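Local coordinates for protein CopN (Chlamydia pneumoniae, PDB 4NRH) that probably acts as the gatekeeper of type III secretion, binding a chaperone in a complex that directs the secretion of translocator proteins, at residues A[61-69]-A[97-108]; A[159-170]-A[182-193]. All blocks are in the same frame, centred on the assembly; numbering follows the deposited sequence.

Overall arrangement
From the N terminus the chain first builds helices of the HrpJ-like domain. Contact 1 lies within it: segment 97-108 returns to helix 61-74 after 27 intervening residues, most of them in helix 80-97. The chain then runs through helices 108-115, 122-133 and 139-149 before contact 2 opens. Contact 2 closes a short turn: 11 residues separate its segments, five of them still helical, and residues 173-178 join helix 152-172 to the long helix 179-215. The two contacts follow in series and neither nests in the other. Their centres are about 21 Å apart, yet they touch: I107 CD1 lies 4.1 Å from F161 CZ. Contact 2 also meets the bound chaperone chain.

Contact 1: A[61-69]-A[97-108]; sequences PALQSTALD and FGRTAIGAKNIL
Helix 61-69 crosses helix 99-105 at nearly a right angle (81°), with the axes 7.7 Å apart; the CA atoms of A62 and A101 are the nearest pair, 4.5 Å apart. The small A62 side chain is a knob in a hole formed by A101, A104, K105 and L108. A62 CB touches A104 CB at 3.7 Å. The short side chains let the helices come this near. At one end P61 lays CB and CG against F97 and the CG2 of T100; P61 CB is 4.0 Å from F97 CD1. Q64 OE1 also approaches F97, the amide and ring planes standing steeply to each other, and its amide is bonded outside the two segments, to I58 O and H93. At the other end L63 CD2 meets L108 CD1 at 3.8 Å, the two side chains crossing.

K105 is the polar centre. Its CG is anti to the backbone N (chi1 179°), and a bend at chi3 (67°) carries the amine over S65 and on to D69. The aliphatic part passes T66, with K105 CD 3.6 Å from T66 OG1. K105 NZ then gives a hydrogen bond to S65 OG (2.8 Å) and a salt bridge to D69 OD2 (2.7 Å), on the syn lone pair of that oxygen. D69 OD1 pairs with R90 of helix 80-97. The carboxylate is thus shared by two cations, which probably favours its charged form and ties three helices together. Apolar packing around A62 is flanked by this salt-bridged group of K105, D69 and R90.

Contact 2: A[159-170]-A[182-193]; sequences SSFLMKGMATGL and LQVLMTETRNLQ. Unlike the reference sequence in segment 159-170: G169 (reference Glu).
M163, M166 and M186 carry this contact, with L182 close behind. Helices 159-170 and 182-193 run antiparallel (161°), their axes 10.0 Å apart. Each of the three methionines is a knob in a hole of the other helix.

In M163, bends at chi2 (-69°) and chi3 bring the end of the side chain onto the neighbouring helix. M163 SD rests on T189 CG2 at 3.6 Å. The methyl CE lies over one face of the R190 guanidinium, offset toward its rim, and also meets M186 CE. R190 NE forms a salt bridge with D24 of the chaperone chain, likely to restrain the guanidinium on which M163 packs.

M166 sits among L182, L185, M186 and T189. It runs alongside M186 in the opposite direction, while M166 SD crosses to L185 CB (3.6 Å). Its end meets T189 tip to tip, M166 CE lying 3.6 Å from T189 OG1. T189 OG1 donates to L185 O of its own helix, from above the carbonyl plane, at 2.7 Å.

M186 fits among M163, M166, A167 and L170. L170 CD1 reaches its SD, though L170 is poorly ordered. Beyond it L182 CD1 presses on the backbone of G169 (3.5 Å from G169 C), a position where the reference sequence has Glu.

At the far end Q193 NE2 gives S159 OG a nearly straight bond (3.0 Å, 170°) in its amide plane. S159 OG is also bonded to A156 O, and Q193 OE1 accepts from D24 N of the chaperone chain. This is knobs-into-holes packing of an antiparallel helical hairpin, here with one edge at the chaperone interface.

Contact 1: A[61-69]-A[97-108]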
loop_
_atom_site.group_PDB
_atom_site.type_symbol
_atom_site.label_atom_id
_atom_site.label_comp_id
_atom_site.label_asym_id
_atom_site.label_seq_id
_atom_site.Cartn_x
_atom_site.Cartn_y
_atom_site.Cartn_z
ATOM N N PRO A 61 -27.250 13.839 12.356
ATOM C CA PRO A 61 -26.542 14.365 13.530
ATOM C C PRO A 61 -25.382 15.302 13.186
ATOM O O PRO A 61 -25.143 16.266 13.915
ATOM C CB PRO A 61 -26.021 13.099 14.214
ATOM C CG PRO A 61 -27.000 12.047 13.831
ATOM C CD PRO A 61 -27.419 12.376 12.426
ATOM N N ALA A 62 -24.671 15.019 12.098
ATOM C CA ALA A 62 -23.556 15.860 11.677
ATOM C C ALA A 62 -24.049 17.235 11.246
ATOM O O ALA A 62 -23.438 18.255 11.565
ATOM C CB ALA A 62 -22.780 15.196 10.552
ATOM N N LEU A 63 -25.159 17.254 10.516
ATOM C CA LEU A 63 -25.768 18.505 10.079
ATOM C C LEU A 63 -26.447 19.211 11.252
ATOM O O LEU A 63 -26.497 20.440 11.299
ATOM C CB LEU A 63 -26.769 18.261 8.947
ATOM C CG LEU A 63 -26.209 18.152 7.523
ATOM C CD1 LEU A 63 -25.412 19.399 7.166
ATOM C CD2 LEU A 63 -25.366 16.899 7.335
ATOM N N GLN A 64 -26.979 18.429 12.188
ATOM C CA GLN A 64 -27.526 18.981 13.424
ATOM C C GLN A 64 -26.441 19.742 14.174
ATOM O O GLN A 64 -26.667 20.843 14.677
ATOM C CB GLN A 64 -28.098 17.879 14.319
ATOM C CG GLN A 64 -29.297 17.147 13.743
ATOM C CD GLN A 64 -29.729 15.976 14.605
ATOM O OE1 GLN A 64 -29.142 15.714 15.654
ATOM N NE2 GLN A 64 -30.761 15.265 14.164
ATOM N N SER A 65 -25.259 19.135 14.243
ATOM C CA SER A 65 -24.111 19.734 14.910
ATOM C C SER A 65 -23.646 20.982 14.169
ATOM O O SER A 65 -23.212 21.957 14.782
ATOM C CB SER A 65 -22.966 18.723 15.017
ATOM O OG SER A 65 -21.869 19.267 15.726
ATOM N N THR A 66 -23.738 20.941 12.843
ATOM C CA THR A 66 -23.382 22.082 12.010
ATOM C C THR A 66 -24.360 23.235 12.219
ATOM O O THR A 66 -23.953 24.390 12.358
ATOM C CB THR A 66 -23.358 21.702 10.515
ATOM O OG1 THR A 66 -22.355 20.703 10.289
ATOM C CG2 THR A 66 -23.059 22.921 9.654
ATOM N N ALA A 67 -25.650 22.909 12.243
ATOM C CA ALA A 67 -26.699 23.904 12.445
ATOM C C ALA A 67 -26.562 24.592 13.800
ATOM O O ALA A 67 -26.779 25.798 13.919
ATOM C CB ALA A 67 -28.074 23.258 12.315
ATOM N N LEU A 68 -26.197 23.817 14.818
ATOM C CA LEU A 68 -25.994 24.352 16.159
ATOM C C LEU A 68 -24.833 25.342 16.200
ATOM O O LEU A 68 -24.915 26.372 16.871
ATOM C CB LEU A 68 -25.762 23.217 17.156
ATOM C CG LEU A 68 -27.048 22.540 17.632
ATOM C CD1 LEU A 68 -26.754 21.176 18.225
ATOM C CD2 LEU A 68 -27.782 23.421 18.635
ATOM N N ASP A 69 -23.749 25.020 15.499
ATOM C CA ASP A 69 -22.631 25.950 15.356
ATOM C C ASP A 69 -23.107 27.270 14.760
ATOM O O ASP A 69 -22.695 28.344 15.198
ATOM C CB ASP A 69 -21.524 25.349 14.485
ATOM C CG ASP A 69 -20.864 24.145 15.127
ATOM O OD1 ASP A 69 -20.823 24.082 16.374
ATOM O OD2 ASP A 69 -20.380 23.266 14.386
ATOM N N PHE A 97 -24.402 12.734 21.337
ATOM C CA PHE A 97 -24.077 12.022 20.103
ATOM C C PHE A 97 -22.595 11.675 19.997
ATOM O O PHE A 97 -22.228 10.676 19.378
ATOM C CB PHE A 97 -24.506 12.847 18.890
ATOM C CG PHE A 97 -25.992 12.889 18.683
ATOM C CD1 PHE A 97 -26.638 11.876 17.992
ATOM C CD2 PHE A 97 -26.748 13.937 19.185
ATOM C CE1 PHE A 97 -28.007 11.909 17.801
ATOM C CE2 PHE A 97 -28.117 13.975 18.998
ATOM C CZ PHE A 97 -28.747 12.961 18.304
ATOM N N GLY A 98 -21.750 12.497 20.613
ATOM C CA GLY A 98 -20.311 12.295 20.577
ATOM C C GLY A 98 -19.732 12.245 19.176
ATOM O O GLY A 98 -19.914 13.173 18.385
ATOM N N ARG A 99 -19.028 11.159 18.873
ATOM C CA ARG A 99 -18.352 11.009 17.589
ATOM C C ARG A 99 -19.333 10.941 16.423
ATOM O O ARG A 99 -18.990 11.287 15.292
ATOM C CB ARG A 99 -17.467 9.762 17.594
ATOM C CG ARG A 99 -16.403 9.781 16.514
ATOM C CD ARG A 99 -15.677 8.456 16.413
ATOM N NE ARG A 99 -14.656 8.501 15.373
ATOM C CZ ARG A 99 -14.370 7.492 14.557
ATOM N NH1 ARG A 99 -15.032 6.346 14.655
ATOM N NH2 ARG A 99 -13.423 7.631 13.640
ATOM N N THR A 100 -20.550 10.483 16.701
ATOM C CA THR A 100 -21.595 10.406 15.686
ATOM C C THR A 100 -21.901 11.796 15.128
ATOM O O THR A 100 -22.293 11.942 13.970
ATOM C CB THR A 100 -22.883 9.774 16.257
ATOM O OG1 THR A 100 -22.575 8.498 16.833
ATOM C CG2 THR A 100 -23.933 9.594 15.171
ATOM N N ALA A 101 -21.701 12.818 15.954
ATOM C CA ALA A 101 -21.907 14.197 15.528
ATOM C C ALA A 101 -20.605 14.863 15.087
ATOM O O ALA A 101 -20.501 15.343 13.959
ATOM C CB ALA A 101 -22.556 15.002 16.645
ATOM N N ILE A 102 -19.616 14.881 15.974
ATOM C CA ILE A 102 -18.376 15.612 15.724
ATOM C C ILE A 102 -17.476 14.920 14.702
ATOM O O ILE A 102 -16.945 15.564 13.796
ATOM C CB ILE A 102 -17.578 15.818 17.025
ATOM C CG1 ILE A 102 -18.464 16.460 18.094
ATOM C CG2 ILE A 102 -16.354 16.682 16.769
ATOM C CD1 ILE A 102 -19.004 17.820 17.702
ATOM N N GLY A 103 -17.312 13.609 14.850
ATOM C CA GLY A 103 -16.510 12.830 13.924
ATOM C C GLY A 103 -17.054 12.879 12.510
ATOM O O GLY A 103 -16.300 13.031 11.549
ATOM N N ALA A 104 -18.371 12.748 12.385
ATOM C CA ALA A 104 -19.033 12.815 11.089
ATOM C C ALA A 104 -18.914 14.209 10.476
ATOM O O ALA A 104 -18.689 14.351 9.275
ATOM C CB ALA A 104 -20.496 12.416 11.222
ATOM N N LYS A 105 -19.075 15.233 11.309
ATOM C CA LYS A 105 -18.993 16.616 10.852
ATOM C C LYS A 105 -17.601 16.959 10.316
ATOM O O LYS A 105 -17.465 17.753 9.385
ATOM C CB LYS A 105 -19.375 17.573 11.987
ATOM C CG LYS A 105 -19.299 19.048 11.626
ATOM C CD LYS A 105 -19.893 19.920 12.724
ATOM C CE LYS A 105 -19.061 19.861 13.995
ATOM N NZ LYS A 105 -19.621 20.737 15.064
ATOM N N ASN A 106 -16.572 16.354 10.900
ATOM C CA ASN A 106 -15.197 16.623 10.486
ATOM C C ASN A 106 -14.818 15.988 9.148
ATOM O O ASN A 106 -13.761 16.288 8.594
ATOM C CB ASN A 106 -14.224 16.153 11.568
ATOM C CG ASN A 106 -14.308 16.992 12.827
ATOM O OD1 ASN A 106 -14.885 18.081 12.824
ATOM N ND2 ASN A 106 -13.733 16.489 13.913
ATOM N N ILE A 107 -15.677 15.113 8.633
ATOM C CA ILE A 107 -15.454 14.505 7.324
ATOM C C ILE A 107 -16.626 14.801 6.398
ATOM O O ILE A 107 -16.824 14.126 5.386
ATOM C CB ILE A 107 -15.255 12.979 7.423
ATOM C CG1 ILE A 107 -16.495 12.313 8.022
ATOM C CG2 ILE A 107 -14.016 12.656 8.245
ATOM C CD1 ILE A 107 -16.528 10.813 7.842
ATOM N N LEU A 108 -17.398 15.821 6.761
ATOM C CA LEU A 108 -18.598 16.214 6.029
ATOM C C LEU A 108 -18.329 16.508 4.555
ATOM O O LEU A 108 -18.945 15.910 3.673
ATOM C CB LEU A 108 -19.228 17.440 6.696
ATOM C CG LEU A 108 -20.680 17.783 6.361
ATOM C CD1 LEU A 108 -21.597 16.624 6.697
ATOM C CD2 LEU A 108 -21.100 19.029 7.119
#

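Contact 2: A[159-170]-A[182-193]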
loop_
_atom_site.group_PDB
_atom_site.type_symbol
_atom_site.label_atom_id
_atom_site.label_comp_id
_atom_site.label_asym_id
_atom_site.label_seq_id
_atom_site.Cartn_x
_atom_site.Cartn_y
_atom_site.Cartn_z
ATOM N N SER A 159 -12.312 3.136 -0.829
ATOM C CA SER A 159 -11.064 2.946 -0.096
ATOM C C SER A 159 -10.283 4.253 0.000
ATOM O O SER A 159 -9.664 4.543 1.024
ATOM C CB SER A 159 -10.206 1.868 -0.761
ATOM O OG SER A 159 -9.714 2.312 -2.013
ATOM N N SER A 160 -10.315 5.037 -1.073
ATOM C CA SER A 160 -9.642 6.331 -1.098
ATOM C C SER A 160 -10.309 7.317 -0.141
ATOM O O SER A 160 -9.634 8.119 0.504
ATOM C CB SER A 160 -9.626 6.903 -2.517
ATOM O OG SER A 160 -8.856 6.090 -3.384
ATOM N N PHE A 161 -11.636 7.260 -0.063
ATOM C CA PHE A 161 -12.378 8.082 0.889
ATOM C C PHE A 161 -11.965 7.757 2.319
ATOM O O PHE A 161 -11.787 8.654 3.142
ATOM C CB PHE A 161 -13.886 7.887 0.727
ATOM C CG PHE A 161 -14.684 8.400 1.892
ATOM C CD1 PHE A 161 -14.787 9.761 2.129
ATOM C CD2 PHE A 161 -15.321 7.525 2.755
ATOM C CE1 PHE A 161 -15.513 10.239 3.203
ATOM C CE2 PHE A 161 -16.051 7.996 3.831
ATOM C CZ PHE A 161 -16.148 9.356 4.053
ATOM N N LEU A 162 -11.821 6.466 2.603
ATOM C CA LEU A 162 -11.424 6.002 3.926
ATOM C C LEU A 162 -10.035 6.519 4.288
ATOM O O LEU A 162 -9.804 6.962 5.413
ATOM C CB LEU A 162 -11.450 4.474 3.986
ATOM C CG LEU A 162 -12.827 3.813 3.909
ATOM C CD1 LEU A 162 -12.704 2.299 4.006
ATOM C CD2 LEU A 162 -13.751 4.351 4.993
ATOM N N MET A 163 -9.118 6.460 3.326
ATOM C CA MET A 163 -7.756 6.947 3.521
ATOM C C MET A 163 -7.738 8.453 3.752
ATOM O O MET A 163 -6.996 8.952 4.600
ATOM C CB MET A 163 -6.880 6.595 2.319
ATOM C CG MET A 163 -6.618 5.109 2.154
ATOM S SD MET A 163 -5.562 4.449 3.459
ATOM C CE MET A 163 -4.045 5.351 3.155
ATOM N N LYS A 164 -8.556 9.172 2.990
ATOM C CA LYS A 164 -8.640 10.623 3.106
ATOM C C LYS A 164 -9.170 11.026 4.480
ATOM O O LYS A 164 -8.662 11.959 5.105
ATOM C CB LYS A 164 -9.532 11.196 2.002
ATOM C CG LYS A 164 -9.848 12.675 2.156
ATOM C CD LYS A 164 -8.620 13.533 1.899
ATOM C CE LYS A 164 -8.948 15.013 2.002
ATOM N NZ LYS A 164 -7.755 15.863 1.739
ATOM N N GLY A 165 -10.192 10.313 4.942
ATOM C CA GLY A 165 -10.761 10.547 6.256
ATOM C C GLY A 165 -9.778 10.281 7.379
ATOM O O GLY A 165 -9.690 11.055 8.331
ATOM N N MET A 166 -9.036 9.182 7.270
ATOM C CA MET A 166 -8.085 8.794 8.306
ATOM C C MET A 166 -6.889 9.741 8.330
ATOM O O MET A 166 -6.330 10.021 9.391
ATOM C CB MET A 166 -7.622 7.350 8.103
ATOM C CG MET A 166 -8.671 6.314 8.486
ATOM S SD MET A 166 -8.182 4.610 8.154
ATOM C CE MET A 166 -7.681 4.731 6.442
ATOM N N ALA A 167 -6.498 10.224 7.155
ATOM C CA ALA A 167 -5.435 11.218 7.055
ATOM C C ALA A 167 -5.848 12.499 7.769
ATOM O O ALA A 167 -5.028 13.168 8.396
ATOM C CB ALA A 167 -5.101 11.501 5.600
ATOM N N THR A 168 -7.131 12.834 7.661
ATOM C CA THR A 168 -7.688 13.996 8.341
ATOM C C THR A 168 -7.677 13.764 9.849
ATOM O O THR A 168 -7.362 14.665 10.627
ATOM C CB THR A 168 -9.126 14.294 7.869
ATOM O OG1 THR A 168 -9.115 14.608 6.471
ATOM C CG2 THR A 168 -9.718 15.466 8.642
ATOM N N GLY A 169 -8.018 12.543 10.250
ATOM C CA GLY A 169 -8.042 12.170 11.652
ATOM C C GLY A 169 -6.677 12.214 12.314
ATOM O O GLY A 169 -6.577 12.390 13.527
ATOM N N LEU A 170 -5.623 12.047 11.519
ATOM C CA LEU A 170 -4.261 12.081 12.042
ATOM C C LEU A 170 -3.832 13.503 12.384
ATOM O O LEU A 170 -3.127 13.728 13.368
ATOM C CB LEU A 170 -3.279 11.472 11.039
ATOM C CG LEU A 170 -3.078 9.957 11.091
ATOM C CD1 LEU A 170 -1.998 9.536 10.107
ATOM C CD2 LEU A 170 -2.729 9.506 12.500
ATOM N N LEU A 182 -5.208 4.652 14.068
ATOM C CA LEU A 182 -5.395 5.184 12.725
ATOM C C LEU A 182 -4.257 4.736 11.821
ATOM O O LEU A 182 -4.469 4.429 10.651
ATOM C CB LEU A 182 -5.480 6.712 12.752
ATOM C CG LEU A 182 -6.789 7.320 13.261
ATOM C CD1 LEU A 182 -6.697 8.836 13.295
ATOM C CD2 LEU A 182 -7.960 6.870 12.399
ATOM N N GLN A 183 -3.050 4.692 12.379
ATOM C CA GLN A 183 -1.871 4.249 11.646
ATOM C C GLN A 183 -2.031 2.811 11.162
ATOM O O GLN A 183 -1.776 2.506 9.998
ATOM C CB GLN A 183 -0.624 4.366 12.522
ATOM C CG GLN A 183 0.324 5.480 12.118
ATOM C CD GLN A 183 1.553 5.536 13.002
ATOM O OE1 GLN A 183 1.454 5.459 14.227
ATOM N NE2 GLN A 183 2.721 5.670 12.385
ATOM N N VAL A 184 -2.455 1.936 12.066
ATOM C CA VAL A 184 -2.692 0.537 11.735
ATOM C C VAL A 184 -3.844 0.409 10.740
ATOM O O VAL A 184 -3.791 -0.400 9.813
ATOM C CB VAL A 184 -3.003 -0.294 12.997
ATOM C CG1 VAL A 184 -3.345 -1.729 12.626
ATOM C CG2 VAL A 184 -1.824 -0.259 13.954
ATOM N N LEU A 185 -4.877 1.222 10.935
ATOM C CA LEU A 185 -6.037 1.224 10.049
ATOM C C LEU A 185 -5.651 1.623 8.627
ATOM O O LEU A 185 -6.127 1.033 7.656
ATOM C CB LEU A 185 -7.117 2.163 10.589
ATOM C CG LEU A 185 -8.491 1.567 10.910
ATOM C CD1 LEU A 185 -8.479 0.050 10.809
ATOM C CD2 LEU A 185 -8.945 2.005 12.294
ATOM N N MET A 186 -4.788 2.628 8.510
ATOM C CA MET A 186 -4.327 3.092 7.206
ATOM C C MET A 186 -3.478 2.022 6.529
ATOM O O MET A 186 -3.568 1.827 5.317
ATOM C CB MET A 186 -3.540 4.398 7.340
ATOM C CG MET A 186 -4.391 5.582 7.782
ATOM S SD MET A 186 -3.480 7.132 7.920
ATOM C CE MET A 186 -3.381 7.622 6.201
ATOM N N THR A 187 -2.651 1.338 7.315
ATOM C CA THR A 187 -1.836 0.241 6.804
ATOM C C THR A 187 -2.716 -0.878 6.251
ATOM O O THR A 187 -2.476 -1.383 5.153
ATOM C CB THR A 187 -0.909 -0.332 7.897
ATOM O OG1 THR A 187 0.032 0.670 8.305
ATOM C CG2 THR A 187 -0.151 -1.546 7.377
ATOM N N GLU A 188 -3.735 -1.255 7.017
ATOM C CA GLU A 188 -4.671 -2.296 6.605
ATOM C C GLU A 188 -5.474 -1.884 5.375
ATOM O O GLU A 188 -5.771 -2.711 4.513
ATOM C CB GLU A 188 -5.622 -2.651 7.754
ATOM C CG GLU A 188 -4.952 -3.334 8.941
ATOM C CD GLU A 188 -4.242 -4.625 8.561
ATOM O OE1 GLU A 188 -4.678 -5.291 7.597
ATOM O OE2 GLU A 188 -3.246 -4.973 9.228
ATOM N N THR A 189 -5.822 -0.603 5.299
ATOM C CA THR A 189 -6.590 -0.092 4.171
ATOM C C THR A 189 -5.725 -0.045 2.912
ATOM O O THR A 189 -6.209 -0.288 1.806
ATOM C CB THR A 189 -7.163 1.310 4.465
ATOM O OG1 THR A 189 -7.964 1.260 5.651
ATOM C CG2 THR A 189 -8.017 1.800 3.305
ATOM N N ARG A 190 -4.442 0.262 3.085
ATOM C CA ARG A 190 -3.490 0.195 1.980
ATOM C C ARG A 190 -3.369 -1.237 1.465
ATOM O O ARG A 190 -3.267 -1.467 0.261
ATOM C CB ARG A 190 -2.117 0.730 2.401
ATOM C CG ARG A 190 -2.065 2.242 2.559
ATOM C CD ARG A 190 -0.658 2.715 2.887
ATOM N NE ARG A 190 -0.554 4.171 2.861
ATOM C CZ ARG A 190 -0.410 4.930 3.943
ATOM N NH1 ARG A 190 -0.350 4.371 5.144
ATOM N NH2 ARG A 190 -0.327 6.248 3.822
ATOM N N ASN A 191 -3.373 -2.195 2.387
ATOM C CA ASN A 191 -3.361 -3.605 2.022
ATOM C C ASN A 191 -4.633 -3.992 1.279
ATOM O O ASN A 191 -4.603 -4.820 0.369
ATOM C CB ASN A 191 -3.188 -4.482 3.263
ATOM C CG ASN A 191 -1.822 -4.325 3.902
ATOM O OD1 ASN A 191 -0.907 -3.756 3.306
ATOM N ND2 ASN A 191 -1.678 -4.829 5.122
ATOM N N LEU A 192 -5.752 -3.396 1.680
ATOM C CA LEU A 192 -7.024 -3.600 0.996
ATOM C C LEU A 192 -6.945 -3.126 -0.451
ATOM O O LEU A 192 -7.404 -3.811 -1.363
ATOM C CB LEU A 192 -8.158 -2.876 1.727
ATOM C CG LEU A 192 -9.517 -2.894 1.024
ATOM C CD1 LEU A 192 -9.989 -4.325 0.806
ATOM C CD2 LEU A 192 -10.547 -2.099 1.809
ATOM N N GLN A 193 -6.369 -1.944 -0.647
ATOM C CA GLN A 193 -6.232 -1.368 -1.982
ATOM C C GLN A 193 -5.361 -2.245 -2.876
ATOM O O GLN A 193 -5.583 -2.328 -4.082
ATOM C CB GLN A 193 -5.649 0.044 -1.900
ATOM C CG GLN A 193 -6.561 1.052 -1.219
ATOM C CD GLN A 193 -6.046 2.473 -1.332
ATOM O OE1 GLN A 193 -4.856 2.731 -1.146
ATOM N NE2 GLN A 193 -6.941 3.403 -1.645
#